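Glucose dehydrogenase (Serratia sp. FS14, PDB 7CGZ) belongs to the glucose/sorbosone dehydrogenase family of beta-propeller proteins and carries a bound calcium ion. Local coordinates at residues S5-G10 with G339-V344; G288-K293 with R318-R323; I205-H210 with N219-G224; W229-Y234 with E245-R250; P32-L37 with S45-G50. All coordinates share one frame; numbering follows the deposited sequence.

Overall arrangement
Contacts 1, 2 and 5 all reach one sheet of the propeller. Contact 1 joins strands from the two chain ends, contact 5 lines its outer edge, and 288-293 with 318-323 links it to a neighbouring blade. The most buried are contacts 2 and 3, which touch through Leu290 and His210; contacts 1, 4 and 5 are only partly buried. Chemistry follows place: backbone pairing dominates contact 1, a leucine packed on two arginines contact 2, and a carboxylate-amide bond with a tryptophan face contact 3. Contact 4, within a long loop, has two backbone bonds and no paired strands, whereas arginine, serine and water supplement the backbone in contact 5. The centres of contacts 4 and 5 lie about 40 Å apart.

Contact 1 of 5, residues S5-G10 with G339-V344; sequences SQLQDG and GKLLKV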
# COMPACT_ATOMS: atom_id res chain seq x y z
N SER B 5 16.16 13.41 2.95
CA SER B 5 17.55 13.49 3.35
C SER B 5 17.77 12.54 4.52
O SER B 5 16.99 12.56 5.49
CB SER B 5 17.92 14.93 3.74
OG SER B 5 18.95 14.94 4.70
N GLN B 6 18.79 11.70 4.43
CA GLN B 6 19.11 10.79 5.52
C GLN B 6 19.98 11.54 6.54
O GLN B 6 21.07 12.01 6.20
CB GLN B 6 19.82 9.55 4.99
CG GLN B 6 20.48 8.68 6.05
CD GLN B 6 20.94 7.36 5.49
OE1 GLN B 6 20.29 6.79 4.63
NE2 GLN B 6 22.07 6.86 5.98
N LEU B 7 19.48 11.68 7.77
CA LEU B 7 20.21 12.43 8.79
C LEU B 7 21.13 11.56 9.64
O LEU B 7 22.13 12.06 10.17
CB LEU B 7 19.23 13.17 9.70
CG LEU B 7 18.36 14.21 9.00
CD1 LEU B 7 17.57 15.04 10.00
CD2 LEU B 7 19.20 15.11 8.10
N GLN B 8 20.83 10.27 9.75
CA GLN B 8 21.56 9.41 10.66
C GLN B 8 21.27 7.96 10.28
O GLN B 8 20.15 7.65 9.88
CB GLN B 8 21.16 9.68 12.12
CG GLN B 8 21.90 8.85 13.13
CD GLN B 8 23.40 9.15 13.11
OE1 GLN B 8 23.80 10.31 13.17
NE2 GLN B 8 24.21 8.11 12.99
N ASP B 9 22.26 7.10 10.42
CA ASP B 9 22.05 5.67 10.24
C ASP B 9 22.65 4.94 11.43
O ASP B 9 23.10 5.57 12.39
CB ASP B 9 22.61 5.18 8.89
CG ASP B 9 24.13 5.30 8.80
OD1 ASP B 9 24.71 6.18 9.49
OD2 ASP B 9 24.73 4.51 8.04
N GLY B 10 22.62 3.61 11.40
CA GLY B 10 23.19 2.87 12.51
C GLY B 10 22.38 2.89 13.79
O GLY B 10 22.92 2.54 14.85
N GLY B 339 18.89 1.15 11.22
CA GLY B 339 17.77 2.06 11.15
C GLY B 339 18.22 3.50 10.96
O GLY B 339 19.32 3.89 11.35
N LYS B 340 17.35 4.30 10.35
CA LYS B 340 17.73 5.62 9.87
C LYS B 340 16.76 6.68 10.38
O LYS B 340 15.60 6.40 10.66
CB LYS B 340 17.75 5.66 8.33
CG LYS B 340 18.40 4.41 7.71
CD LYS B 340 18.83 4.63 6.28
CE LYS B 340 20.04 3.75 5.93
NZ LYS B 340 19.75 2.31 6.19
N LEU B 341 17.27 7.90 10.49
CA LEU B 341 16.46 9.08 10.74
C LEU B 341 16.38 9.85 9.43
O LEU B 341 17.41 10.25 8.88
CB LEU B 341 17.06 9.93 11.86
CG LEU B 341 16.61 11.39 11.97
CD1 LEU B 341 15.14 11.48 12.39
CD2 LEU B 341 17.50 12.12 12.98
N LEU B 342 15.17 10.06 8.93
CA LEU B 342 14.96 10.70 7.64
C LEU B 342 14.24 12.03 7.81
O LEU B 342 13.33 12.16 8.64
CB LEU B 342 14.17 9.80 6.68
CG LEU B 342 14.69 8.39 6.40
CD1 LEU B 342 13.71 7.61 5.52
CD2 LEU B 342 16.06 8.43 5.74
N LYS B 343 14.62 13.00 6.99
CA LYS B 343 13.96 14.29 6.90
C LYS B 343 13.27 14.37 5.55
O LYS B 343 13.90 14.10 4.51
CB LYS B 343 14.97 15.42 7.10
CG LYS B 343 14.38 16.80 7.19
CD LYS B 343 15.50 17.82 7.39
CE LYS B 343 15.11 19.19 6.92
NZ LYS B 343 16.30 19.95 6.44
N VAL B 344 11.98 14.70 5.55
CA VAL B 344 11.13 14.56 4.37
C VAL B 344 10.37 15.86 4.14
O VAL B 344 9.73 16.38 5.06
CB VAL B 344 10.15 13.37 4.53
CG1 VAL B 344 9.31 13.18 3.27
CG2 VAL B 344 10.91 12.09 4.88
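Ser5 and Lys343 form a hydrogen-bonded pair in the antiparallel pairing of strands near the two ends of the chain, the closure by which a beta-propeller ring is commonly fastened. Ser5 N reaches Lys343 O at 2.8 Å, and Lys343 N returns a bond to Ser5 O. Gln6 then faces Leu342 as a non-hydrogen-bonded pair, with Leu342 CD2 packed against Gln6 CA and CB. Beyond this point the register slips by one residue. Leu7 and Gln8 both face Leu341 in a classic beta bulge: Leu7 N donates to Leu341 O at 2.7 Å, while Leu341 N donates to Gln8 O at 3.0 Å. The bulge turns Leu7 toward the partner strand, where its CB sits 3.9 Å from Leu341 CD2 and its CD1 meets Lys343 CB. Trp38 of strand 34-39 covers Gln8 and Leu341 on the same face.

Lys340 works on the Gln6 side. Its CB lies 3.5 Å from Gln8 O, the oxygen already taken by Leu341 N. The chain runs on nearly extended to CD, which comes within 3.1 Å of Gln6 OE1; CE follows at 3.3 Å from that oxygen and also passes the amide nitrogen NE2. The methylenes thus lie against the amide end of an extended Gln6. A bend at chi4 (56°) then carries NZ away to the backbone O of Asp338. The ammonium group and the Asp9 carboxylate remain apart, Lys340 NZ to Asp9 OD2 being 5.8 Å.

Contact 2 of 5, residues G288-K293 with R318-R323; sequences GALAQK and RIREVR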
# COMPACT_ATOMS: atom_id res chain seq x y z
N GLY B 288 3.03 5.99 9.26
CA GLY B 288 4.00 5.06 8.71
C GLY B 288 3.39 3.69 8.43
O GLY B 288 2.47 3.25 9.09
N ALA B 289 3.92 3.01 7.41
CA ALA B 289 3.55 1.63 7.10
C ALA B 289 4.78 0.75 7.25
O ALA B 289 5.76 0.92 6.52
CB ALA B 289 2.97 1.50 5.69
N LEU B 290 4.72 -0.20 8.20
CA LEU B 290 5.82 -1.13 8.38
C LEU B 290 5.82 -2.20 7.29
O LEU B 290 6.79 -2.37 6.56
CB LEU B 290 5.75 -1.77 9.77
CG LEU B 290 5.91 -0.83 10.97
CD1 LEU B 290 5.48 -1.54 12.24
CD2 LEU B 290 7.36 -0.37 11.06
N ALA B 291 4.71 -2.92 7.16
CA ALA B 291 4.69 -4.06 6.24
C ALA B 291 4.77 -3.62 4.78
O ALA B 291 5.44 -4.26 3.97
CB ALA B 291 3.43 -4.89 6.50
N GLN B 292 4.10 -2.52 4.42
CA GLN B 292 4.14 -2.08 3.03
C GLN B 292 5.25 -1.08 2.75
O GLN B 292 5.39 -0.64 1.60
CB GLN B 292 2.78 -1.49 2.63
CG GLN B 292 1.67 -2.54 2.46
CD GLN B 292 0.29 -1.93 2.23
OE1 GLN B 292 0.16 -0.72 2.01
NE2 GLN B 292 -0.75 -2.76 2.30
N LYS B 293 6.05 -0.71 3.76
CA LYS B 293 7.27 0.09 3.63
C LYS B 293 7.03 1.38 2.83
O LYS B 293 7.62 1.61 1.78
CB LYS B 293 8.41 -0.73 3.01
CG LYS B 293 8.60 -2.07 3.68
CD LYS B 293 9.84 -2.83 3.19
CE LYS B 293 10.12 -3.97 4.15
NZ LYS B 293 10.80 -5.14 3.55
N ARG B 318 10.87 0.14 6.32
CA ARG B 318 9.73 0.07 7.24
C ARG B 318 9.68 1.34 8.07
O ARG B 318 10.61 1.63 8.82
CB ARG B 318 9.85 -1.15 8.13
CG ARG B 318 10.59 -2.29 7.48
CD ARG B 318 10.14 -3.62 8.03
NE ARG B 318 9.93 -3.57 9.47
CZ ARG B 318 9.13 -4.41 10.12
NH1 ARG B 318 8.49 -5.36 9.45
NH2 ARG B 318 8.96 -4.30 11.43
N ILE B 319 8.59 2.09 7.96
CA ILE B 319 8.48 3.40 8.58
C ILE B 319 7.86 3.23 9.96
O ILE B 319 6.68 2.90 10.09
CB ILE B 319 7.68 4.37 7.71
CG1 ILE B 319 8.33 4.48 6.32
CG2 ILE B 319 7.62 5.74 8.35
CD1 ILE B 319 9.80 4.87 6.39
N ARG B 320 8.67 3.43 11.00
CA ARG B 320 8.24 3.18 12.37
C ARG B 320 7.69 4.43 13.05
O ARG B 320 6.76 4.33 13.86
CB ARG B 320 9.42 2.60 13.17
CG ARG B 320 9.32 2.68 14.69
CD ARG B 320 8.30 1.69 15.21
NE ARG B 320 8.73 0.32 14.95
CZ ARG B 320 7.96 -0.75 15.18
NH1 ARG B 320 6.74 -0.59 15.65
NH2 ARG B 320 8.42 -1.97 14.92
N GLU B 321 8.21 5.61 12.72
CA GLU B 321 7.87 6.82 13.45
C GLU B 321 7.70 7.98 12.49
O GLU B 321 8.41 8.06 11.48
CB GLU B 321 8.96 7.17 14.48
CG GLU B 321 8.76 8.52 15.20
CD GLU B 321 7.74 8.44 16.32
OE1 GLU B 321 8.09 8.74 17.49
OE2 GLU B 321 6.57 8.09 16.03
N VAL B 322 6.75 8.85 12.80
CA VAL B 322 6.45 10.04 12.01
C VAL B 322 6.21 11.19 12.97
O VAL B 322 5.34 11.10 13.84
CB VAL B 322 5.22 9.87 11.10
CG1 VAL B 322 5.21 10.99 10.05
CG2 VAL B 322 5.19 8.50 10.43
N ARG B 323 6.94 12.28 12.80
CA ARG B 323 6.75 13.48 13.60
C ARG B 323 6.78 14.70 12.69
O ARG B 323 7.56 14.73 11.72
CB ARG B 323 7.82 13.64 14.69
CG ARG B 323 7.83 12.53 15.73
CD ARG B 323 6.62 12.61 16.66
NE ARG B 323 6.58 11.43 17.51
CZ ARG B 323 5.54 11.06 18.25
NH1 ARG B 323 4.42 11.78 18.28
NH2 ARG B 323 5.62 9.96 18.98
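Ile319 and Ala289 are joined by one weak backbone bond, Ile319 N to Ala289 O at 3.4 Å, where strand 284-289 ends and strand 319-324 begins. Beyond it Leu290 turns off with its CA 4.2 Å from that of Arg318.

Leu290 carries the contact. With CG anti to the carbonyl carbon (chi1 -64°), its two methyls reach different targets. CD1 lies over one face of the Arg320 guanidinium, toward its rim, 3.8 Å from NH1; CD2 presses on the backbone, 3.5 Å from Ile319 O. That oxygen is buried and has no polar partner in the model. Leu290 CB covers the centre of one face of the Arg318 guanidinium from farther off, 4.3 Å above the plane. Both guanidinium groups form salt bridges with Asp335 OD2, so the leucine packs on two arginines that one carboxylate holds and probably offsets in charge.

The aliphatic part of Arg318 also meets Lys293, CG to CE at 3.8 Å, while the extended lysine keeps its NZ 6.2 Å from Arg318 NE. Gly288 lies close against strand 319-324: Ile319 CG2 approaches its CA, and Val322 CG2 stands 3.5 Å from its N.

The loop end also faces the second subunit, where Gln292 packs on Gln292 of that chain and Lys293 on its Val263. Strands 284-289 and 319-324 belong to different antiparallel sheets, so the contact, made largely by the loop residues at their ends, joins neighbouring blades of a beta-propeller.

Contact 3 of 5, residues I205-H210 with N219-G224; sequences IWEHEH and NIPLPG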
# COMPACT_ATOMS: atom_id res chain seq x y z
N ILE B 205 -7.69 13.81 20.71
CA ILE B 205 -6.72 12.74 20.53
C ILE B 205 -7.25 11.77 19.48
O ILE B 205 -8.40 11.31 19.56
CB ILE B 205 -6.47 12.02 21.87
CG1 ILE B 205 -5.71 12.95 22.84
CG2 ILE B 205 -5.70 10.74 21.65
CD1 ILE B 205 -4.26 13.22 22.45
N TRP B 206 -6.42 11.46 18.49
CA TRP B 206 -6.70 10.41 17.52
C TRP B 206 -5.74 9.25 17.74
O TRP B 206 -4.64 9.42 18.27
CB TRP B 206 -6.55 10.89 16.07
CG TRP B 206 -7.60 11.86 15.59
CD1 TRP B 206 -8.32 12.73 16.34
CD2 TRP B 206 -8.01 12.06 14.22
NE1 TRP B 206 -9.17 13.46 15.54
CE2 TRP B 206 -8.99 13.08 14.23
CE3 TRP B 206 -7.64 11.49 13.00
CZ2 TRP B 206 -9.62 13.52 13.06
CZ3 TRP B 206 -8.25 11.95 11.83
CH2 TRP B 206 -9.24 12.95 11.88
N GLU B 207 -6.14 8.06 17.30
CA GLU B 207 -5.42 6.84 17.61
C GLU B 207 -5.48 5.91 16.40
O GLU B 207 -6.44 5.96 15.62
CB GLU B 207 -6.02 6.16 18.86
CG GLU B 207 -5.40 4.84 19.26
CD GLU B 207 -6.18 3.63 18.76
OE1 GLU B 207 -7.12 3.80 17.95
OE2 GLU B 207 -5.85 2.50 19.18
N HIS B 208 -4.46 5.08 16.23
CA HIS B 208 -4.59 3.99 15.27
C HIS B 208 -3.91 2.75 15.82
O HIS B 208 -3.08 2.81 16.72
CB HIS B 208 -4.06 4.39 13.87
CG HIS B 208 -2.57 4.52 13.75
ND1 HIS B 208 -1.69 3.50 14.04
CD2 HIS B 208 -1.81 5.54 13.26
CE1 HIS B 208 -0.46 3.90 13.79
NE2 HIS B 208 -0.50 5.13 13.31
N GLU B 209 -4.30 1.60 15.27
CA GLU B 209 -3.88 0.32 15.82
C GLU B 209 -3.83 -0.74 14.74
O GLU B 209 -4.60 -0.70 13.78
CB GLU B 209 -4.83 -0.16 16.91
CG GLU B 209 -6.29 -0.11 16.52
CD GLU B 209 -7.17 -0.44 17.71
OE1 GLU B 209 -7.50 -1.63 17.91
OE2 GLU B 209 -7.47 0.48 18.49
N HIS B 210 -2.96 -1.72 14.94
CA HIS B 210 -2.89 -2.86 14.04
C HIS B 210 -4.09 -3.77 14.25
O HIS B 210 -4.53 -4.00 15.38
CB HIS B 210 -1.61 -3.68 14.27
CG HIS B 210 -0.34 -2.93 14.01
ND1 HIS B 210 0.23 -2.83 12.76
CD2 HIS B 210 0.49 -2.26 14.85
CE1 HIS B 210 1.35 -2.14 12.83
NE2 HIS B 210 1.53 -1.77 14.09
N ASN B 219 -8.98 5.57 14.92
CA ASN B 219 -10.09 5.86 15.82
C ASN B 219 -9.96 7.25 16.42
O ASN B 219 -8.86 7.80 16.53
CB ASN B 219 -10.18 4.87 16.98
CG ASN B 219 -10.47 3.47 16.55
OD1 ASN B 219 -11.58 3.15 16.14
ND2 ASN B 219 -9.48 2.59 16.68
N ILE B 220 -11.09 7.82 16.83
CA ILE B 220 -11.09 9.01 17.68
C ILE B 220 -11.67 8.58 19.02
O ILE B 220 -12.90 8.61 19.19
CB ILE B 220 -11.88 10.16 17.05
CG1 ILE B 220 -11.33 10.50 15.66
CG2 ILE B 220 -11.85 11.39 17.96
CD1 ILE B 220 -12.12 11.60 14.95
N PRO B 221 -10.84 8.17 19.98
CA PRO B 221 -11.36 7.49 21.17
C PRO B 221 -12.02 8.47 22.13
O PRO B 221 -11.40 9.43 22.59
CB PRO B 221 -10.11 6.85 21.79
CG PRO B 221 -9.08 6.87 20.71
CD PRO B 221 -9.38 8.07 19.88
N LEU B 222 -13.28 8.21 22.42
CA LEU B 222 -14.14 8.97 23.32
C LEU B 222 -14.14 8.35 24.71
O LEU B 222 -13.99 7.13 24.85
CB LEU B 222 -15.56 9.02 22.77
CG LEU B 222 -15.69 9.78 21.45
CD1 LEU B 222 -17.06 9.53 20.83
CD2 LEU B 222 -15.46 11.26 21.68
N PRO B 223 -14.32 9.17 25.75
CA PRO B 223 -14.18 8.67 27.12
C PRO B 223 -15.25 7.66 27.47
O PRO B 223 -16.44 7.87 27.23
CB PRO B 223 -14.29 9.94 27.97
CG PRO B 223 -15.02 10.93 27.11
CD PRO B 223 -14.59 10.62 25.70
N GLY B 224 -14.82 6.54 28.06
CA GLY B 224 -15.71 5.46 28.44
C GLY B 224 -16.15 4.53 27.31
O GLY B 224 -16.83 3.54 27.58
O HOH W 1 -10.34 11.55 21.43
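Glu207 and Asn219 point the same way: in Glu207 CG is anti to the backbone N (chi1 177°) and the chain bends at chi2 (-97°), bringing its carboxylate alongside the amide. Asn219 ND2 donates to the syn lone pair of Glu207 OE1 at 2.9 Å with a nearly straight bond (165°), carboxylate and amide planes being almost coplanar. In the backbone the same residues form a hydrogen-bonded antiparallel pair, Asn219 N to Glu207 O at 2.7 Å and Glu207 N to Asn219 O at 2.8 Å.

Next along, Ile220 lies over one face of the Trp206 indole, its CG1 3.6 Å from the centroid of the five-membered ring, a CH-pi contact, and CD1 3.5 Å from CE2. Pro221 CG packs on Glu207 CB at 3.6 Å, and a water donates to both Ile205 O and Pro221 O, continuing the link past the last direct bond.

Glu209, whose side chain is about 5 Å from the calcium ion, turns its OE2 to His190. Strand 205-210 lies between strands 192-198 and 216-219 of one propeller blade; Trp206 meets Phe272 of strand 267-273 edge-to-face, while Pro221 O accepts from Trp186 NE1 of strand 185-188.

Contact 4 of 5, residues W229-Y234 with E245-R250; sequences WPLATY and EAKGER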
# COMPACT_ATOMS: atom_id res chain seq x y z
N TRP B 229 -12.47 -4.49 20.17
CA TRP B 229 -11.56 -5.63 20.18
C TRP B 229 -11.73 -6.43 21.47
O TRP B 229 -11.77 -5.85 22.56
CB TRP B 229 -10.12 -5.16 20.04
CG TRP B 229 -9.14 -6.29 20.07
CD1 TRP B 229 -8.32 -6.63 21.10
CD2 TRP B 229 -8.90 -7.24 19.03
NE1 TRP B 229 -7.58 -7.73 20.76
CE2 TRP B 229 -7.91 -8.12 19.50
CE3 TRP B 229 -9.43 -7.42 17.74
CZ2 TRP B 229 -7.42 -9.18 18.72
CZ3 TRP B 229 -8.95 -8.48 16.97
CH2 TRP B 229 -7.95 -9.34 17.47
N PRO B 230 -11.85 -7.78 21.40
CA PRO B 230 -11.88 -8.56 20.15
C PRO B 230 -13.27 -9.03 19.70
O PRO B 230 -13.35 -9.99 18.93
CB PRO B 230 -11.01 -9.77 20.51
CG PRO B 230 -11.34 -10.02 21.96
CD PRO B 230 -11.63 -8.65 22.57
N LEU B 231 -14.35 -8.36 20.15
CA LEU B 231 -15.68 -8.70 19.67
C LEU B 231 -15.89 -8.19 18.24
O LEU B 231 -16.46 -8.90 17.40
CB LEU B 231 -16.76 -8.12 20.60
CG LEU B 231 -16.71 -8.49 22.08
CD1 LEU B 231 -17.85 -7.81 22.87
CD2 LEU B 231 -16.74 -10.01 22.27
N ALA B 232 -15.44 -6.97 17.95
CA ALA B 232 -15.58 -6.35 16.64
C ALA B 232 -14.22 -6.20 15.98
O ALA B 232 -13.28 -5.68 16.60
CB ALA B 232 -16.26 -4.98 16.76
N THR B 233 -14.11 -6.63 14.72
CA THR B 233 -12.83 -6.52 14.02
C THR B 233 -13.07 -6.56 12.51
O THR B 233 -14.02 -7.18 12.03
CB THR B 233 -11.85 -7.63 14.45
OG1 THR B 233 -10.53 -7.33 13.98
CG2 THR B 233 -12.30 -9.00 13.91
N TYR B 234 -12.21 -5.85 11.78
CA TYR B 234 -12.15 -5.95 10.33
C TYR B 234 -11.06 -6.90 9.87
O TYR B 234 -10.88 -7.09 8.66
CB TYR B 234 -11.94 -4.56 9.70
CG TYR B 234 -13.19 -3.69 9.69
CD1 TYR B 234 -13.55 -2.95 10.82
CD2 TYR B 234 -14.02 -3.62 8.57
CE1 TYR B 234 -14.69 -2.16 10.82
CE2 TYR B 234 -15.16 -2.83 8.57
CZ TYR B 234 -15.50 -2.10 9.70
OH TYR B 234 -16.63 -1.32 9.70
N GLU B 245 -13.31 -14.78 19.13
CA GLU B 245 -14.28 -14.00 19.88
C GLU B 245 -15.05 -12.99 19.03
O GLU B 245 -15.92 -12.30 19.57
CB GLU B 245 -13.58 -13.25 21.03
CG GLU B 245 -12.41 -14.00 21.66
CD GLU B 245 -11.09 -13.79 20.94
OE1 GLU B 245 -10.99 -12.89 20.07
OE2 GLU B 245 -10.14 -14.54 21.24
N ALA B 246 -14.76 -12.90 17.73
CA ALA B 246 -15.32 -11.85 16.89
C ALA B 246 -16.78 -12.13 16.56
O ALA B 246 -17.14 -13.25 16.18
CB ALA B 246 -14.51 -11.70 15.61
N LYS B 247 -17.62 -11.10 16.69
CA LYS B 247 -19.03 -11.18 16.36
C LYS B 247 -19.35 -10.55 15.01
O LYS B 247 -20.51 -10.60 14.58
CB LYS B 247 -19.87 -10.52 17.46
CG LYS B 247 -19.46 -10.91 18.88
CD LYS B 247 -20.60 -10.72 19.87
CE LYS B 247 -21.68 -9.78 19.34
NZ LYS B 247 -22.88 -9.72 20.21
N GLY B 248 -18.37 -9.96 14.35
CA GLY B 248 -18.57 -9.35 13.06
C GLY B 248 -17.67 -8.14 12.90
O GLY B 248 -16.78 -7.90 13.71
N GLU B 249 -17.93 -7.39 11.83
CA GLU B 249 -17.27 -6.12 11.60
C GLU B 249 -17.92 -4.99 12.40
O GLU B 249 -17.25 -4.00 12.73
CB GLU B 249 -17.28 -5.76 10.12
CG GLU B 249 -16.58 -6.77 9.22
CD GLU B 249 -16.47 -6.28 7.78
OE1 GLU B 249 -17.18 -5.31 7.44
OE2 GLU B 249 -15.69 -6.86 6.99
N ARG B 250 -19.21 -5.11 12.69
CA ARG B 250 -19.94 -4.13 13.50
C ARG B 250 -20.67 -4.86 14.62
O ARG B 250 -21.34 -5.87 14.38
CB ARG B 250 -20.94 -3.35 12.64
CG ARG B 250 -20.30 -2.53 11.55
CD ARG B 250 -21.29 -1.54 10.98
NE ARG B 250 -20.69 -0.69 9.96
CZ ARG B 250 -21.39 0.06 9.11
NH1 ARG B 250 -22.72 0.07 9.17
NH2 ARG B 250 -20.76 0.80 8.21
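Leu231 and Lys247 are joined by a short backbone bond, Lys247 N to Leu231 O at 2.6 Å. A second one, Thr233 N to Gly248 O at 3.1 Å, joins the segments again. Around these lie CA-H...O contacts: Ala246 CA approaches Leu231 O at 3.2 Å as well as Pro230 O, and Glu249 CA points its hydrogen at Thr233 O.

The apolar contact is small, Thr233 CG2 meeting Ala246 CB at 3.9 Å. A ring meets a carboxylate where Pro230, which follows a cis peptide bond, packs against the bent Glu245 side chain. Glu245 OE1 stands 3.2 Å from Pro230 CB, while OE2 forms a salt bridge with Arg147. Both segments belong to the long loop between strands 216-219 and 259-261 of one beta-propeller blade, a largely irregular excursion that passes close to the calcium ion; the side chain of Ala232 is about 6 Å from the metal.

The aromatic part centres on Tyr234. Glu249 comes over one face of its ring at about a right angle, with CB 4.1 Å from the ring centroid in a CH-pi contact. Its extended chain takes the carboxylate along the ring, OE1 3.4 Å from Tyr234 CE2, and OE2 on to a salt bridge with Arg262. Tyr260 stacks with Tyr234, and the Arg250 guanidinium turns an edge toward the phenol oxygen without a bond between them, Arg250 NE being 4.1 Å from Tyr234 OH.

Contact 5 of 5, residues P32-L37 with S45-G50; sequences PGRLRL and SPPIAG
Arg36 grips the carbonyl of Ser45 side-on: NE and NH2 both donate to Ser45 O, each at 2.9 Å, with that oxygen in the guanidinium plane. Bends at chi2 (-71°) and chi3 (-65°) fold the arginine back for this, and Pro47 CD lies over one face of the group. The third nitrogen, NH1, forms a salt bridge with Glu30, which also takes Arg34 NH1.

Ser45 is engaged at other atoms too. Its N donates to Leu37 O at 2.8 Å. Its OG accepts from Leu37 N at 3.2 Å and donates to Pro46 O at 2.7 Å, so the hydroxyl stands in for a backbone acceptor. Strand 34-39 lies toward the outer edge of its propeller blade, and residues 45-50 run along it in the opposite direction. Pro46 and Pro47 have no N-H to give; the next one, Ile48 N, donates to Leu35 O at 2.9 Å. Leu35 N and Ile48 O are bridged by a water that accepts from the first and donates to the second.

On the apolar side Ile48 CD1 sits 4.1 Å from Leu37 CB and near Leu35 CG, all three residues touching Leu27 of strand 26-30. On the face of the two arginines, Arg34 CD runs beside Pro47 CG at 3.8 Å.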
# COMPACT_ATOMS: atom_id res chain seq x y z
N PRO B 32 16.36 -1.87 21.76
CA PRO B 32 17.18 -2.68 22.68
C PRO B 32 17.37 -2.04 24.05
O PRO B 32 17.59 -2.76 25.03
CB PRO B 32 18.51 -2.80 21.94
CG PRO B 32 18.10 -2.81 20.50
CD PRO B 32 16.94 -1.86 20.40
N GLY B 33 17.33 -0.71 24.13
CA GLY B 33 17.17 -0.04 25.40
C GLY B 33 18.05 1.17 25.60
O GLY B 33 18.51 1.41 26.72
N ARG B 34 18.29 1.96 24.55
CA ARG B 34 19.18 3.11 24.64
C ARG B 34 18.48 4.38 24.18
O ARG B 34 17.68 4.36 23.24
CB ARG B 34 20.46 2.86 23.80
CG ARG B 34 21.41 1.89 24.49
CD ARG B 34 22.64 1.53 23.68
NE ARG B 34 22.37 0.35 22.88
CZ ARG B 34 22.06 0.41 21.60
NH1 ARG B 34 22.04 1.60 21.02
NH2 ARG B 34 21.79 -0.69 20.91
N LEU B 35 18.79 5.49 24.84
CA LEU B 35 18.29 6.80 24.45
C LEU B 35 19.43 7.63 23.89
O LEU B 35 20.50 7.72 24.50
CB LEU B 35 17.65 7.52 25.65
CG LEU B 35 17.04 8.92 25.45
CD1 LEU B 35 15.77 8.87 24.63
CD2 LEU B 35 16.71 9.53 26.81
N ARG B 36 19.21 8.24 22.73
CA ARG B 36 20.23 9.04 22.07
C ARG B 36 19.71 10.44 21.81
O ARG B 36 18.49 10.68 21.73
CB ARG B 36 20.68 8.41 20.73
CG ARG B 36 20.72 6.88 20.73
CD ARG B 36 21.86 6.34 21.59
NE ARG B 36 23.18 6.69 21.05
CZ ARG B 36 23.93 5.89 20.30
NH1 ARG B 36 23.51 4.67 19.97
NH2 ARG B 36 25.11 6.32 19.87
N LEU B 37 20.64 11.38 21.69
CA LEU B 37 20.35 12.74 21.27
C LEU B 37 21.08 12.99 19.95
O LEU B 37 22.24 12.61 19.81
CB LEU B 37 20.77 13.75 22.33
CG LEU B 37 20.87 15.21 21.87
CD1 LEU B 37 19.51 15.86 21.77
CD2 LEU B 37 21.77 15.99 22.81
N SER B 45 24.77 11.48 19.76
CA SER B 45 25.37 11.37 21.07
C SER B 45 25.58 9.91 21.46
O SER B 45 24.97 9.00 20.89
CB SER B 45 24.48 12.05 22.12
OG SER B 45 23.62 11.10 22.73
N PRO B 46 26.47 9.66 22.42
CA PRO B 46 26.54 8.33 23.06
C PRO B 46 25.27 8.05 23.85
O PRO B 46 24.48 8.97 24.08
CB PRO B 46 27.75 8.46 24.01
CG PRO B 46 28.46 9.71 23.57
CD PRO B 46 27.46 10.60 22.96
N PRO B 47 25.05 6.81 24.28
CA PRO B 47 23.83 6.50 25.05
C PRO B 47 23.73 7.36 26.30
O PRO B 47 24.70 7.48 27.06
CB PRO B 47 24.00 5.01 25.40
CG PRO B 47 24.93 4.48 24.37
CD PRO B 47 25.86 5.60 24.02
N ILE B 48 22.56 7.95 26.51
CA ILE B 48 22.33 8.79 27.68
C ILE B 48 22.15 7.90 28.91
O ILE B 48 21.43 6.89 28.87
CB ILE B 48 21.13 9.72 27.44
CG1 ILE B 48 21.54 10.83 26.46
CG2 ILE B 48 20.57 10.28 28.78
CD1 ILE B 48 20.38 11.57 25.81
N ALA B 49 22.82 8.25 30.00
CA ALA B 49 22.77 7.43 31.20
C ALA B 49 21.46 7.65 31.95
O ALA B 49 20.80 8.69 31.83
CB ALA B 49 23.95 7.75 32.12
N GLY B 50 21.08 6.64 32.73
CA GLY B 50 19.93 6.74 33.60
C GLY B 50 18.64 6.26 32.98
O GLY B 50 17.56 6.57 33.51
O HOH W 2 20.77 5.08 26.94